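Local coordinates for protein methylmalonyl-CoA carboxyltransferase 5S subunit (Propionibacterium freudenreichii subsp. shermanii, PDB 1RQB) that transfers a carboxyl group from the biotin of the 1.3S subunit to pyruvate, giving oxaloacetate, with a cobalt ion bound in a TIM barrel, at residues A[37-43]-A[69-74]; A[62-68]-A[97-102]; A[226-230]-A[258-263]; A[81-85]-A[448-452]. All coordinates share one frame; numbering follows the deposited sequence.

Contact 1: residues A[37-43]-A[69-74]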
loop_
_atom_site.group_PDB
_atom_site.type_symbol
_atom_site.label_atom_id
_atom_site.label_comp_id
_atom_site.label_asym_id
_atom_site.label_seq_id
_atom_site.Cartn_x
_atom_site.Cartn_y
_atom_site.Cartn_z
ATOM N N GLN A 37 -17.075 -2.429 -1.626
ATOM C CA GLN A 37 -17.766 -2.336 -0.333
ATOM C C GLN A 37 -16.843 -1.628 0.661
ATOM O O GLN A 37 -17.267 -0.775 1.437
ATOM C CB GLN A 37 -18.091 -3.727 0.230
ATOM C CG GLN A 37 -18.750 -3.673 1.629
ATOM C CD GLN A 37 -19.228 -5.029 2.131
ATOM O OE1 GLN A 37 -19.824 -5.807 1.389
ATOM N NE2 GLN A 37 -18.985 -5.305 3.409
ATOM N N SER A 38 -15.566 -1.976 0.604
ATOM C CA SER A 38 -14.562 -1.457 1.544
ATOM C C SER A 38 -14.039 -0.079 1.138
ATOM O O SER A 38 -13.693 0.725 2.002
ATOM C CB SER A 38 -13.380 -2.431 1.617
ATOM O OG SER A 38 -13.819 -3.721 2.014
ATOM N N LEU A 39 -13.994 0.214 -0.157
ATOM C CA LEU A 39 -13.394 1.488 -0.579
ATOM C C LEU A 39 -14.418 2.561 -0.958
ATOM O O LEU A 39 -14.105 3.749 -0.878
ATOM C CB LEU A 39 -12.458 1.247 -1.763
ATOM C CG LEU A 39 -11.193 0.454 -1.415
ATOM C CD1 LEU A 39 -10.471 0.040 -2.673
ATOM C CD2 LEU A 39 -10.299 1.309 -0.517
HETATM N N MSE A 40 -15.624 2.184 -1.375
HETATM C CA MSE A 40 -16.564 3.229 -1.807
HETATM C C MSE A 40 -18.005 2.955 -1.371
HETATM O O MSE A 40 -18.954 3.148 -2.128
HETATM C CB MSE A 40 -16.439 3.449 -3.319
HETATM C CG MSE A 40 -16.505 2.222 -4.176
HETATM SE SE MSE A 40 -15.293 2.409 -5.719
HETATM C CE MSE A 40 -13.652 1.873 -4.896
ATOM N N ALA A 41 -18.127 2.504 -0.130
ATOM C CA ALA A 41 -19.408 2.263 0.549
ATOM C C ALA A 41 -20.358 1.366 -0.250
ATOM O O ALA A 41 -21.569 1.579 -0.224
ATOM C CB ALA A 41 -20.075 3.623 0.851
ATOM N N THR A 42 -19.821 0.379 -0.966
ATOM C CA THR A 42 -20.639 -0.594 -1.707
ATOM C C THR A 42 -21.536 0.081 -2.747
ATOM O O THR A 42 -22.540 -0.499 -3.159
ATOM C CB THR A 42 -21.587 -1.378 -0.744
ATOM O OG1 THR A 42 -21.008 -1.467 0.568
ATOM C CG2 THR A 42 -21.828 -2.778 -1.267
ATOM N N ARG A 43 -21.161 1.260 -3.233
ATOM C CA ARG A 43 -22.023 1.988 -4.175
ATOM C C ARG A 43 -21.773 1.637 -5.644
ATOM O O ARG A 43 -22.438 2.186 -6.521
ATOM C CB ARG A 43 -21.836 3.493 -4.002
ATOM C CG ARG A 43 -22.304 4.068 -2.669
ATOM C CD ARG A 43 -23.780 3.784 -2.450
ATOM N NE ARG A 43 -24.391 4.724 -1.508
ATOM C CZ ARG A 43 -24.218 4.736 -0.194
ATOM N NH1 ARG A 43 -23.436 3.845 0.399
ATOM N NH2 ARG A 43 -24.843 5.658 0.529
ATOM N N GLY A 69 -22.454 -10.147 1.420
ATOM C CA GLY A 69 -21.890 -9.027 2.145
ATOM C C GLY A 69 -22.952 -7.940 2.168
ATOM O O GLY A 69 -24.144 -8.237 2.236
ATOM N N ALA A 70 -22.529 -6.687 2.057
ATOM C CA ALA A 70 -23.455 -5.545 2.104
ATOM C C ALA A 70 -24.010 -5.210 0.717
ATOM O O ALA A 70 -24.780 -4.259 0.582
ATOM C CB ALA A 70 -22.724 -4.320 2.672
ATOM N N THR A 71 -23.672 -5.976 -0.315
ATOM C CA THR A 71 -24.142 -5.612 -1.660
ATOM C C THR A 71 -25.650 -5.810 -1.832
ATOM O O THR A 71 -26.275 -5.106 -2.624
ATOM C CB THR A 71 -23.419 -6.387 -2.778
ATOM O OG1 THR A 71 -23.715 -7.780 -2.672
ATOM C CG2 THR A 71 -21.915 -6.160 -2.699
ATOM N N TYR A 72 -26.251 -6.761 -1.120
ATOM C CA TYR A 72 -27.698 -6.972 -1.266
ATOM C C TYR A 72 -28.412 -5.702 -0.797
ATOM O O TYR A 72 -29.230 -5.120 -1.507
ATOM C CB TYR A 72 -28.126 -8.178 -0.424
ATOM C CG TYR A 72 -29.455 -8.805 -0.804
ATOM C CD1 TYR A 72 -29.499 -10.059 -1.420
ATOM C CD2 TYR A 72 -30.665 -8.179 -0.491
ATOM C CE1 TYR A 72 -30.714 -10.685 -1.702
ATOM C CE2 TYR A 72 -31.897 -8.799 -0.768
ATOM C CZ TYR A 72 -31.905 -10.053 -1.370
ATOM O OH TYR A 72 -33.094 -10.690 -1.623
ATOM N N ASP A 73 -28.066 -5.261 0.402
ATOM C CA ASP A 73 -28.643 -4.039 0.979
ATOM C C ASP A 73 -28.403 -2.844 0.053
ATOM O O ASP A 73 -29.318 -2.067 -0.216
ATOM C CB ASP A 73 -28.006 -3.744 2.339
ATOM C CG ASP A 73 -28.426 -2.386 2.892
ATOM O OD1 ASP A 73 -29.534 -2.291 3.456
ATOM O OD2 ASP A 73 -27.663 -1.406 2.742
ATOM N N SER A 74 -27.178 -2.676 -0.438
ATOM C CA SER A 74 -26.867 -1.515 -1.286
ATOM C C SER A 74 -27.709 -1.507 -2.563
ATOM O O SER A 74 -28.171 -0.460 -3.013
ATOM C CB SER A 74 -25.394 -1.503 -1.671
ATOM O OG SER A 74 -25.112 -0.342 -2.441
#

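Contact 2: residues A[62-68]-A[97-102]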
loop_
_atom_site.group_PDB
_atom_site.type_symbol
_atom_site.label_atom_id
_atom_site.label_comp_id
_atom_site.label_asym_id
_atom_site.label_seq_id
_atom_site.Cartn_x
_atom_site.Cartn_y
_atom_site.Cartn_z
ATOM N N TRP A 62 -9.209 -18.418 -9.039
ATOM C CA TRP A 62 -9.798 -19.628 -8.447
ATOM C C TRP A 62 -11.302 -19.384 -8.284
ATOM O O TRP A 62 -12.130 -20.254 -8.550
ATOM C CB TRP A 62 -9.171 -19.923 -7.080
ATOM C CG TRP A 62 -9.735 -21.183 -6.471
ATOM C CD1 TRP A 62 -9.463 -22.471 -6.846
ATOM C CD2 TRP A 62 -10.765 -21.260 -5.482
ATOM N NE1 TRP A 62 -10.277 -23.347 -6.157
ATOM C CE2 TRP A 62 -11.082 -22.631 -5.312
ATOM C CE3 TRP A 62 -11.457 -20.304 -4.727
ATOM C CZ2 TRP A 62 -12.068 -23.071 -4.412
ATOM C CZ3 TRP A 62 -12.439 -20.741 -3.828
ATOM C CH2 TRP A 62 -12.733 -22.113 -3.682
ATOM N N SER A 63 -11.647 -18.180 -7.834
ATOM C CA SER A 63 -13.053 -17.774 -7.686
ATOM C C SER A 63 -13.138 -16.254 -7.818
ATOM O O SER A 63 -12.133 -15.551 -7.730
ATOM C CB SER A 63 -13.641 -18.206 -6.327
ATOM O OG SER A 63 -13.110 -17.446 -5.250
ATOM N N VAL A 64 -14.351 -15.780 -8.053
ATOM C CA VAL A 64 -14.651 -14.348 -8.200
ATOM C C VAL A 64 -15.722 -13.979 -7.170
ATOM O O VAL A 64 -16.867 -14.415 -7.271
ATOM C CB VAL A 64 -15.186 -14.063 -9.620
ATOM C CG1 VAL A 64 -15.533 -12.582 -9.766
ATOM C CG2 VAL A 64 -14.116 -14.477 -10.664
ATOM N N GLU A 65 -15.356 -13.195 -6.158
ATOM C CA GLU A 65 -16.366 -12.833 -5.155
ATOM C C GLU A 65 -17.248 -11.756 -5.790
ATOM O O GLU A 65 -16.744 -10.722 -6.225
ATOM C CB GLU A 65 -15.689 -12.319 -3.875
ATOM C CG GLU A 65 -16.664 -12.219 -2.699
ATOM C CD GLU A 65 -16.112 -11.414 -1.538
ATOM O OE1 GLU A 65 -16.024 -11.963 -0.420
ATOM O OE2 GLU A 65 -15.778 -10.230 -1.751
ATOM N N CYS A 66 -18.556 -11.985 -5.862
ATOM C CA CYS A 66 -19.391 -10.990 -6.550
ATOM C C CYS A 66 -20.775 -10.848 -5.915
ATOM O O CYS A 66 -21.648 -10.203 -6.494
ATOM C CB CYS A 66 -19.562 -11.404 -8.010
ATOM S SG CYS A 66 -20.313 -13.042 -8.166
ATOM N N TRP A 67 -20.991 -11.408 -4.732
ATOM C CA TRP A 67 -22.336 -11.294 -4.153
ATOM C C TRP A 67 -22.268 -11.443 -2.632
ATOM O O TRP A 67 -21.252 -11.852 -2.073
ATOM C CB TRP A 67 -23.247 -12.377 -4.762
ATOM C CG TRP A 67 -24.696 -11.948 -4.937
ATOM C CD1 TRP A 67 -25.150 -10.886 -5.667
ATOM C CD2 TRP A 67 -25.863 -12.597 -4.401
ATOM N NE1 TRP A 67 -26.528 -10.834 -5.625
ATOM C CE2 TRP A 67 -26.991 -11.871 -4.856
ATOM C CE3 TRP A 67 -26.063 -13.720 -3.578
ATOM C CZ2 TRP A 67 -28.304 -12.234 -4.522
ATOM C CZ3 TRP A 67 -27.371 -14.081 -3.240
ATOM C CH2 TRP A 67 -28.476 -13.338 -3.717
ATOM N N GLY A 68 -23.362 -11.089 -1.970
ATOM C CA GLY A 68 -23.393 -11.205 -0.529
ATOM C C GLY A 68 -22.767 -10.004 0.139
ATOM O O GLY A 68 -22.551 -8.970 -0.491
ATOM N N SER A 97 -16.397 -19.243 -14.522
ATOM C CA SER A 97 -15.783 -18.930 -13.223
ATOM C C SER A 97 -16.590 -19.478 -12.044
ATOM O O SER A 97 -17.799 -19.684 -12.132
ATOM C CB SER A 97 -15.689 -17.409 -13.048
ATOM O OG SER A 97 -15.081 -16.794 -14.160
ATOM N N ARG A 98 -15.881 -19.703 -10.938
ATOM C CA ARG A 98 -16.548 -20.100 -9.690
ATOM C C ARG A 98 -17.010 -18.802 -9.026
ATOM O O ARG A 98 -16.179 -17.992 -8.618
ATOM C CB ARG A 98 -15.602 -20.783 -8.688
ATOM C CG ARG A 98 -14.989 -22.093 -9.098
ATOM C CD ARG A 98 -14.278 -22.715 -7.885
ATOM N NE ARG A 98 -13.616 -23.966 -8.231
ATOM C CZ ARG A 98 -12.477 -24.047 -8.916
ATOM N NH1 ARG A 98 -11.852 -22.944 -9.335
ATOM N NH2 ARG A 98 -11.972 -25.241 -9.199
ATOM N N LEU A 99 -18.316 -18.586 -8.938
ATOM C CA LEU A 99 -18.805 -17.363 -8.285
ATOM C C LEU A 99 -18.804 -17.601 -6.775
ATOM O O LEU A 99 -19.119 -18.697 -6.312
ATOM C CB LEU A 99 -20.212 -17.014 -8.767
ATOM C CG LEU A 99 -20.357 -16.842 -10.284
ATOM C CD1 LEU A 99 -21.731 -16.237 -10.598
ATOM C CD2 LEU A 99 -19.258 -15.947 -10.818
ATOM N N GLN A 100 -18.445 -16.571 -6.014
ATOM C CA GLN A 100 -18.366 -16.720 -4.555
ATOM C C GLN A 100 -19.123 -15.584 -3.868
ATOM O O GLN A 100 -19.171 -14.463 -4.373
ATOM C CB GLN A 100 -16.890 -16.697 -4.150
ATOM C CG GLN A 100 -16.618 -16.895 -2.678
ATOM C CD GLN A 100 -15.137 -17.151 -2.408
ATOM O OE1 GLN A 100 -14.496 -17.927 -3.114
ATOM N NE2 GLN A 100 -14.598 -16.508 -1.376
HETATM N N MSE A 101 -19.727 -15.894 -2.721
HETATM C CA MSE A 101 -20.445 -14.875 -1.941
HETATM C C MSE A 101 -20.051 -15.015 -0.470
HETATM O O MSE A 101 -19.509 -16.039 -0.056
HETATM C CB MSE A 101 -21.967 -15.049 -2.029
HETATM C CG MSE A 101 -22.515 -16.288 -1.302
HETATM SE SE MSE A 101 -24.484 -16.293 -1.128
HETATM C CE MSE A 101 -24.693 -14.574 -0.251
ATOM N N LEU A 102 -20.322 -13.961 0.291
ATOM C CA LEU A 102 -20.093 -13.934 1.742
ATOM C C LEU A 102 -21.482 -13.980 2.379
ATOM O O LEU A 102 -22.339 -13.158 2.053
ATOM C CB LEU A 102 -19.381 -12.636 2.156
ATOM C CG LEU A 102 -19.114 -12.528 3.666
ATOM C CD1 LEU A 102 -18.065 -13.563 4.067
ATOM C CD2 LEU A 102 -18.640 -11.117 4.040
HETATM O O HOH W 1 -13.092 -19.405 -11.304
HETATM O O HOH W 2 -16.479 -14.565 0.018
#

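Contact 3: residues A[226-230]-A[258-263]. With CO (cobalt (II) ion), chain B.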
loop_
_atom_site.group_PDB
_atom_site.type_symbol
_atom_site.label_atom_id
_atom_site.label_comp_id
_atom_site.label_asym_id
_atom_site.label_seq_id
_atom_site.Cartn_x
_atom_site.Cartn_y
_atom_site.Cartn_z
ATOM N N HIS A 226 -8.108 -14.374 3.583
ATOM C CA HIS A 226 -8.752 -13.101 3.223
ATOM C C HIS A 226 -8.236 -12.015 4.167
ATOM O O HIS A 226 -8.644 -11.943 5.326
ATOM C CB HIS A 226 -10.279 -13.222 3.374
ATOM C CG HIS A 226 -11.031 -11.971 3.025
ATOM N ND1 HIS A 226 -11.368 -11.635 1.732
ATOM C CD2 HIS A 226 -11.494 -10.964 3.807
ATOM C CE1 HIS A 226 -12.004 -10.474 1.730
ATOM N NE2 HIS A 226 -12.095 -10.047 2.979
ATOM N N CYS A 227 -7.336 -11.172 3.675
ATOM C CA CYS A 227 -6.786 -10.097 4.515
ATOM C C CYS A 227 -7.019 -8.738 3.854
ATOM O O CYS A 227 -6.817 -8.587 2.650
ATOM C CB CYS A 227 -5.259 -10.219 4.658
ATOM S SG CYS A 227 -4.624 -11.454 5.774
ATOM N N HIS A 228 -7.426 -7.766 4.664
ATOM C CA HIS A 228 -7.547 -6.378 4.198
ATOM C C HIS A 228 -6.155 -5.758 4.357
ATOM O O HIS A 228 -5.285 -6.366 4.979
ATOM C CB HIS A 228 -8.603 -5.631 5.018
ATOM C CG HIS A 228 -10.008 -5.982 4.620
ATOM N ND1 HIS A 228 -10.881 -5.060 4.089
ATOM C CD2 HIS A 228 -10.659 -7.171 4.600
ATOM C CE1 HIS A 228 -12.009 -5.665 3.756
ATOM N NE2 HIS A 228 -11.900 -6.945 4.055
ATOM N N SER A 229 -5.930 -4.559 3.821
ATOM C CA SER A 229 -4.587 -3.960 3.865
ATOM C C SER A 229 -4.553 -2.710 4.744
ATOM O O SER A 229 -3.604 -1.928 4.683
ATOM C CB SER A 229 -4.169 -3.578 2.444
ATOM O OG SER A 229 -5.208 -2.809 1.826
ATOM N N THR A 230 -5.569 -2.547 5.576
ATOM C CA THR A 230 -5.759 -1.370 6.438
ATOM C C THR A 230 -4.535 -0.982 7.274
ATOM O O THR A 230 -4.257 0.206 7.438
ATOM C CB THR A 230 -6.956 -1.604 7.364
ATOM O OG1 THR A 230 -8.000 -2.232 6.605
ATOM C CG2 THR A 230 -7.468 -0.267 7.924
ATOM N N LEU A 258 -5.660 -1.394 -1.712
ATOM C CA LEU A 258 -4.970 -0.724 -0.598
ATOM C C LEU A 258 -5.931 0.035 0.319
ATOM O O LEU A 258 -7.139 0.078 0.092
ATOM C CB LEU A 258 -3.856 0.196 -1.114
ATOM C CG LEU A 258 -2.788 -0.573 -1.908
ATOM C CD1 LEU A 258 -1.636 0.359 -2.258
ATOM C CD2 LEU A 258 -2.281 -1.753 -1.102
ATOM N N GLY A 259 -5.379 0.621 1.376
ATOM C CA GLY A 259 -6.219 1.317 2.336
ATOM C C GLY A 259 -7.087 0.295 3.056
ATOM O O GLY A 259 -6.620 -0.802 3.359
ATOM N N PRO A 260 -8.364 0.613 3.329
ATOM C CA PRO A 260 -9.309 -0.281 4.019
ATOM C C PRO A 260 -9.706 -1.445 3.108
ATOM O O PRO A 260 -10.490 -2.313 3.492
ATOM C CB PRO A 260 -10.513 0.611 4.310
ATOM C CG PRO A 260 -10.034 2.003 4.085
ATOM C CD PRO A 260 -8.995 1.907 3.021
ATOM N N GLY A 261 -9.170 -1.414 1.892
ATOM C CA GLY A 261 -9.416 -2.456 0.924
ATOM C C GLY A 261 -8.456 -3.624 1.087
ATOM O O GLY A 261 -8.186 -4.048 2.210
ATOM N N HIS A 262 -7.883 -4.089 -0.021
ATOM C CA HIS A 262 -7.042 -5.294 0.003
ATOM C C HIS A 262 -5.727 -5.098 -0.754
ATOM O O HIS A 262 -5.507 -4.081 -1.411
ATOM C CB HIS A 262 -7.836 -6.436 -0.642
ATOM C CG HIS A 262 -9.262 -6.492 -0.179
ATOM N ND1 HIS A 262 -10.249 -5.691 -0.715
ATOM C CD2 HIS A 262 -9.852 -7.207 0.810
ATOM C CE1 HIS A 262 -11.388 -5.912 -0.078
ATOM N NE2 HIS A 262 -11.174 -6.828 0.851
ATOM N N ASN A 263 -4.853 -6.096 -0.621
ATOM C CA ASN A 263 -3.561 -6.095 -1.320
ATOM C C ASN A 263 -3.859 -6.305 -2.806
ATOM O O ASN A 263 -4.814 -7.000 -3.156
ATOM C CB ASN A 263 -2.660 -7.180 -0.722
ATOM C CG ASN A 263 -2.389 -6.933 0.756
ATOM O OD1 ASN A 263 -1.779 -5.931 1.126
ATOM N ND2 ASN A 263 -2.885 -7.827 1.611
HETATM CO CO CO B . -13.385 -8.427 3.657
HETATM O O HOH W 3 -5.437 -8.956 0.348
HETATM O O HOH W 4 -2.769 -0.072 2.753
HETATM O O HOH W 5 -14.961 -6.892 4.193
#

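Contact 4: residues A[81-85]-A[448-452]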
loop_
_atom_site.group_PDB
_atom_site.type_symbol
_atom_site.label_atom_id
_atom_site.label_comp_id
_atom_site.label_asym_id
_atom_site.label_seq_id
_atom_site.Cartn_x
_atom_site.Cartn_y
_atom_site.Cartn_z
ATOM N N GLU A 81 -31.717 -1.563 -7.537
ATOM C CA GLU A 81 -31.335 -2.725 -8.351
ATOM C C GLU A 81 -31.745 -4.015 -7.635
ATOM O O GLU A 81 -31.629 -4.123 -6.416
ATOM C CB GLU A 81 -29.816 -2.711 -8.549
ATOM C CG GLU A 81 -29.289 -3.850 -9.394
ATOM C CD GLU A 81 -27.786 -3.773 -9.586
ATOM O OE1 GLU A 81 -27.196 -2.717 -9.255
ATOM O OE2 GLU A 81 -27.198 -4.759 -10.077
ATOM N N ASP A 82 -32.239 -4.986 -8.391
ATOM C CA ASP A 82 -32.617 -6.271 -7.785
ATOM C C ASP A 82 -31.337 -7.104 -7.668
ATOM O O ASP A 82 -30.717 -7.438 -8.676
ATOM C CB ASP A 82 -33.631 -7.007 -8.672
ATOM C CG ASP A 82 -34.264 -8.200 -7.967
ATOM O OD1 ASP A 82 -33.572 -8.836 -7.142
ATOM O OD2 ASP A 82 -35.447 -8.503 -8.244
ATOM N N PRO A 83 -30.928 -7.455 -6.439
ATOM C CA PRO A 83 -29.702 -8.245 -6.231
ATOM C C PRO A 83 -29.715 -9.576 -6.987
ATOM O O PRO A 83 -28.674 -10.068 -7.418
ATOM C CB PRO A 83 -29.674 -8.475 -4.717
ATOM C CG PRO A 83 -30.583 -7.425 -4.150
ATOM C CD PRO A 83 -31.671 -7.283 -5.181
ATOM N N TRP A 84 -30.893 -10.169 -7.137
ATOM C CA TRP A 84 -30.993 -11.456 -7.839
ATOM C C TRP A 84 -30.720 -11.267 -9.334
ATOM O O TRP A 84 -30.188 -12.158 -9.995
ATOM C CB TRP A 84 -32.373 -12.089 -7.583
ATOM C CG TRP A 84 -32.609 -12.397 -6.111
ATOM C CD1 TRP A 84 -33.267 -11.610 -5.206
ATOM C CD2 TRP A 84 -32.151 -13.545 -5.381
ATOM N NE1 TRP A 84 -33.248 -12.194 -3.968
ATOM C CE2 TRP A 84 -32.569 -13.381 -4.042
ATOM C CE3 TRP A 84 -31.426 -14.698 -5.726
ATOM C CZ2 TRP A 84 -32.287 -14.327 -3.042
ATOM C CZ3 TRP A 84 -31.149 -15.638 -4.738
ATOM C CH2 TRP A 84 -31.578 -15.448 -3.410
ATOM N N GLU A 85 -31.073 -10.110 -9.882
ATOM C CA GLU A 85 -30.803 -9.867 -11.307
ATOM C C GLU A 85 -29.297 -9.679 -11.498
ATOM O O GLU A 85 -28.733 -10.073 -12.518
ATOM C CB GLU A 85 -31.550 -8.619 -11.784
ATOM C CG GLU A 85 -31.324 -8.275 -13.248
ATOM C CD GLU A 85 -31.949 -9.277 -14.206
ATOM O OE1 GLU A 85 -31.863 -9.049 -15.436
ATOM O OE2 GLU A 85 -32.524 -10.288 -13.738
ATOM N N GLU A 448 -37.599 -15.241 -4.375
ATOM C CA GLU A 448 -36.521 -14.244 -4.288
ATOM C C GLU A 448 -37.053 -12.947 -3.675
ATOM O O GLU A 448 -36.394 -12.336 -2.835
ATOM C CB GLU A 448 -35.920 -13.940 -5.668
ATOM C CG GLU A 448 -35.046 -15.035 -6.271
ATOM C CD GLU A 448 -35.816 -16.123 -7.012
ATOM O OE1 GLU A 448 -35.167 -16.876 -7.773
ATOM O OE2 GLU A 448 -37.049 -16.234 -6.836
ATOM N N ASP A 449 -38.247 -12.525 -4.094
ATOM C CA ASP A 449 -38.860 -11.291 -3.584
ATOM C C ASP A 449 -39.301 -11.481 -2.130
ATOM O O ASP A 449 -39.235 -10.544 -1.335
ATOM C CB ASP A 449 -40.054 -10.884 -4.459
ATOM C CG ASP A 449 -39.717 -9.755 -5.436
ATOM O OD1 ASP A 449 -38.533 -9.608 -5.829
ATOM O OD2 ASP A 449 -40.653 -9.022 -5.829
ATOM N N VAL A 450 -39.767 -12.677 -1.771
ATOM C CA VAL A 450 -40.149 -12.917 -0.372
ATOM C C VAL A 450 -38.890 -12.819 0.492
ATOM O O VAL A 450 -38.913 -12.280 1.597
ATOM C CB VAL A 450 -40.809 -14.317 -0.189
ATOM C CG1 VAL A 450 -41.118 -14.572 1.286
ATOM C CG2 VAL A 450 -42.102 -14.397 -1.016
ATOM N N LEU A 451 -37.775 -13.325 -0.028
ATOM C CA LEU A 451 -36.504 -13.251 0.706
ATOM C C LEU A 451 -36.108 -11.784 0.877
ATOM O O LEU A 451 -35.665 -11.367 1.947
ATOM C CB LEU A 451 -35.407 -14.018 -0.046
ATOM C CG LEU A 451 -35.588 -15.532 0.019
ATOM C CD1 LEU A 451 -34.737 -16.226 -1.021
ATOM C CD2 LEU A 451 -35.232 -16.017 1.426
ATOM N N THR A 452 -36.283 -10.984 -0.171
ATOM C CA THR A 452 -35.921 -9.565 -0.055
ATOM C C THR A 452 -36.736 -8.928 1.072
ATOM O O THR A 452 -36.216 -8.143 1.865
ATOM C CB THR A 452 -36.166 -8.805 -1.376
ATOM O OG1 THR A 452 -35.264 -9.297 -2.369
ATOM C CG2 THR A 452 -35.923 -7.302 -1.197
HETATM O O HOH W 6 -35.978 -8.932 -4.824
HETATM O O HOH W 7 -36.626 -10.832 -7.637
#

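Contact 1: residues A[37-43]-A[69-74]
The backbones come nearest at T42 and T71, 6.1 Å between their CA atoms, where a type I' turn from M40 to R43 meets the first turn of helix 71-77. This is the catalytic end of a TIM barrel, where the pieces of chain that follow successive parallel strands lie side by side. Q37 and A70 both belong to the substrate site. With CG anti to its own N (chi1 177°) and the rest of the chain extended, Q37 spans the interval between the segments. Its OE1 takes the N-H of A70 at 2.9 Å in a nearly straight bond, the donor standing above the amide plane. R33 also donates to OE1, so this oxygen is gripped twice, and Q37 CD lies 3.6 Å from A70 CB. Further along, the methyl CG2 of T42 meets CG2 of T71 at 3.7 Å, the two side chains crossing at about a right angle, while T71 OG1 turns to the carbonyl of G68. The other branch of T42, OG1, sits beside A70 CB. S74 OG donates to T42 O at 2.7 Å from above the carbonyl plane, tying the helix to the turn. Within the turn, R43 NH1 reaches a lone pair of A41 O at 3.0 Å, the oxygen lying in the guanidinium plane.

Contact 2: residues A[62-68]-A[97-102]
V64 and L99, E65 and Q100, W67 and M101, and G68 and L102 pair as neighbours on two parallel strands of the TIM barrel, with a beta bulge between E65 and W67 that shifts the register by one. The buried part is tight. V64 N donates to R98 O at 2.9 Å and C66 N to Q100 O at 3.0 Å; beyond the bulge the bond from L102 N to W67 O is weak. On one face selenomethionine M101 and W67 lie alongside each other, in a Met-aromatic contact with SE at the ring edge. CG of M101 stands between its own N and carbonyl carbon (chi1 70°), and the bent end carries CE to within 3.7 Å of W67 CE3 and 3.6 Å of G68 CA. On the other face S63 OG donates to Q100 OE1 at 2.6 Å, while a water joins Q100 NE2 to E65 OE1; E65 OE2 is salt-bridged to R33.

The end towards solvent is looser. There the guanidinium of the exposed R98 lies flat on the W62 indole, planes 14° apart, and NH1 donates to a lone pair of W62 O at 2.8 Å. A serine in place of W62 would take away this platform and would probably set the guanidinium free to swing, held by the carbonyl bond alone among the contacts described.

Strand 133-136 flanks Q100 and L102, and helices 83-93 and 116-128 cover W67, whose NE1 bonds to P83 O.

Contact 3: residues A[226-230]-A[258-263]
H228 and H262 meet beside the cobalt ion, the edge of the H262 ring turned to the face of H228 with NE2 of H262 3.2 Å from CE1 of H228. H226 NE2 and H228 NE2 bind the metal at 2.2 and 2.1 Å, a water adds a further ligand, and D34 and the carboxylated K195 belong to the same site. H262 NE2 is instead hydrogen-bonded to the metal-binding oxygen of D34, placing it in the second shell. Its plane stands at 62° to the H226 ring. The rotation of H228 is fixed at the ring edge: ND1 donates to P260 O at 2.8 Å, almost straight (170°) and in the ring plane, keeping NE2 for the cobalt. D250 does the equivalent for H226 ND1.

Both segments are loops following strands 223-225 and 248-251, at the end of the TIM barrel where such loops build the active site. Residues L258 to G261 form a type II' turn, which S229, from the facing loop, holds by two bonds. S229 N donates to G261 O at 2.8 Å, and with OG set between its own N and carbonyl carbon (chi1 51°), the hydroxyl donates to G259 O at 2.9 Å. Further out, a water links S229 O with G259 N, and L258 packs on V309 of the second subunit.

Contact 4: residues A[81-85]-A[448-452]
W84 and E448 make an interdomain contact, in which helix 83-93 of the TIM barrel packs against helix 447-455 of the conserved carboxylase domain, away from the annotated sites. The indole lies beneath the aliphatic part of the glutamate. E448 CB sits 3.5 Å from the centroid of the five-membered ring, only 6° off its normal, a CH-pi contact over the face, and CG comes to 3.4 Å from W84 CD2. A bend at chi2 (84°) then turns the carboxylate away, perpendicular to the ring, and takes OE1 to N129. L451 comes up obliquely to the six-membered ring, its CD1 3.7 Å from W84 CZ2. At the edge T452 OG1 lies near the ring plane; it and W84 NE1 are both hydrogen-bonded to the hydroxyl of Y72. Replacing W84 with an alanine would probably open a gap beside the E448 methylenes and the L451 methyl, and leave the Y72 hydroxyl without its indole mate.

The polar side begins at D82, the N-cap of helix 83-93, whose OD1 accepts from W84 N at 3.0 Å and so helps set the start of the helix. Its other oxygen, OD2, stands 4.1 Å from D449 OD1. Two carboxylates this close would be expected to repel, but R467 forms salt bridges to both and probably offsets much of that cost. A water between them lies 2.7 Å from D82 OD2 and 2.9 Å from D449 OD1.

Contacts 1, 2 and 3 belong to the barrel, contact 2 within its parallel sheet and contacts 1 and 3 in the chain beyond the strand ends. Contact 1 stands about 15 Å, centre to centre, from each of the other two. Along the chain contacts 1 and 2 interleave, residues 69-74 following directly on 62-68, and residues 81-85 of contact 4 fall between the two segments of contact 2. Contact 3 comes later, inside the long loop that contact 4 closes, yet their centres are about 29 Å apart. Y72 of helix 71-77, hydrogen-bonded to W84 and T452, and the W67-W84 edge-to-face pair connect contacts 1 and 2 of the barrel with the interface at contact 4.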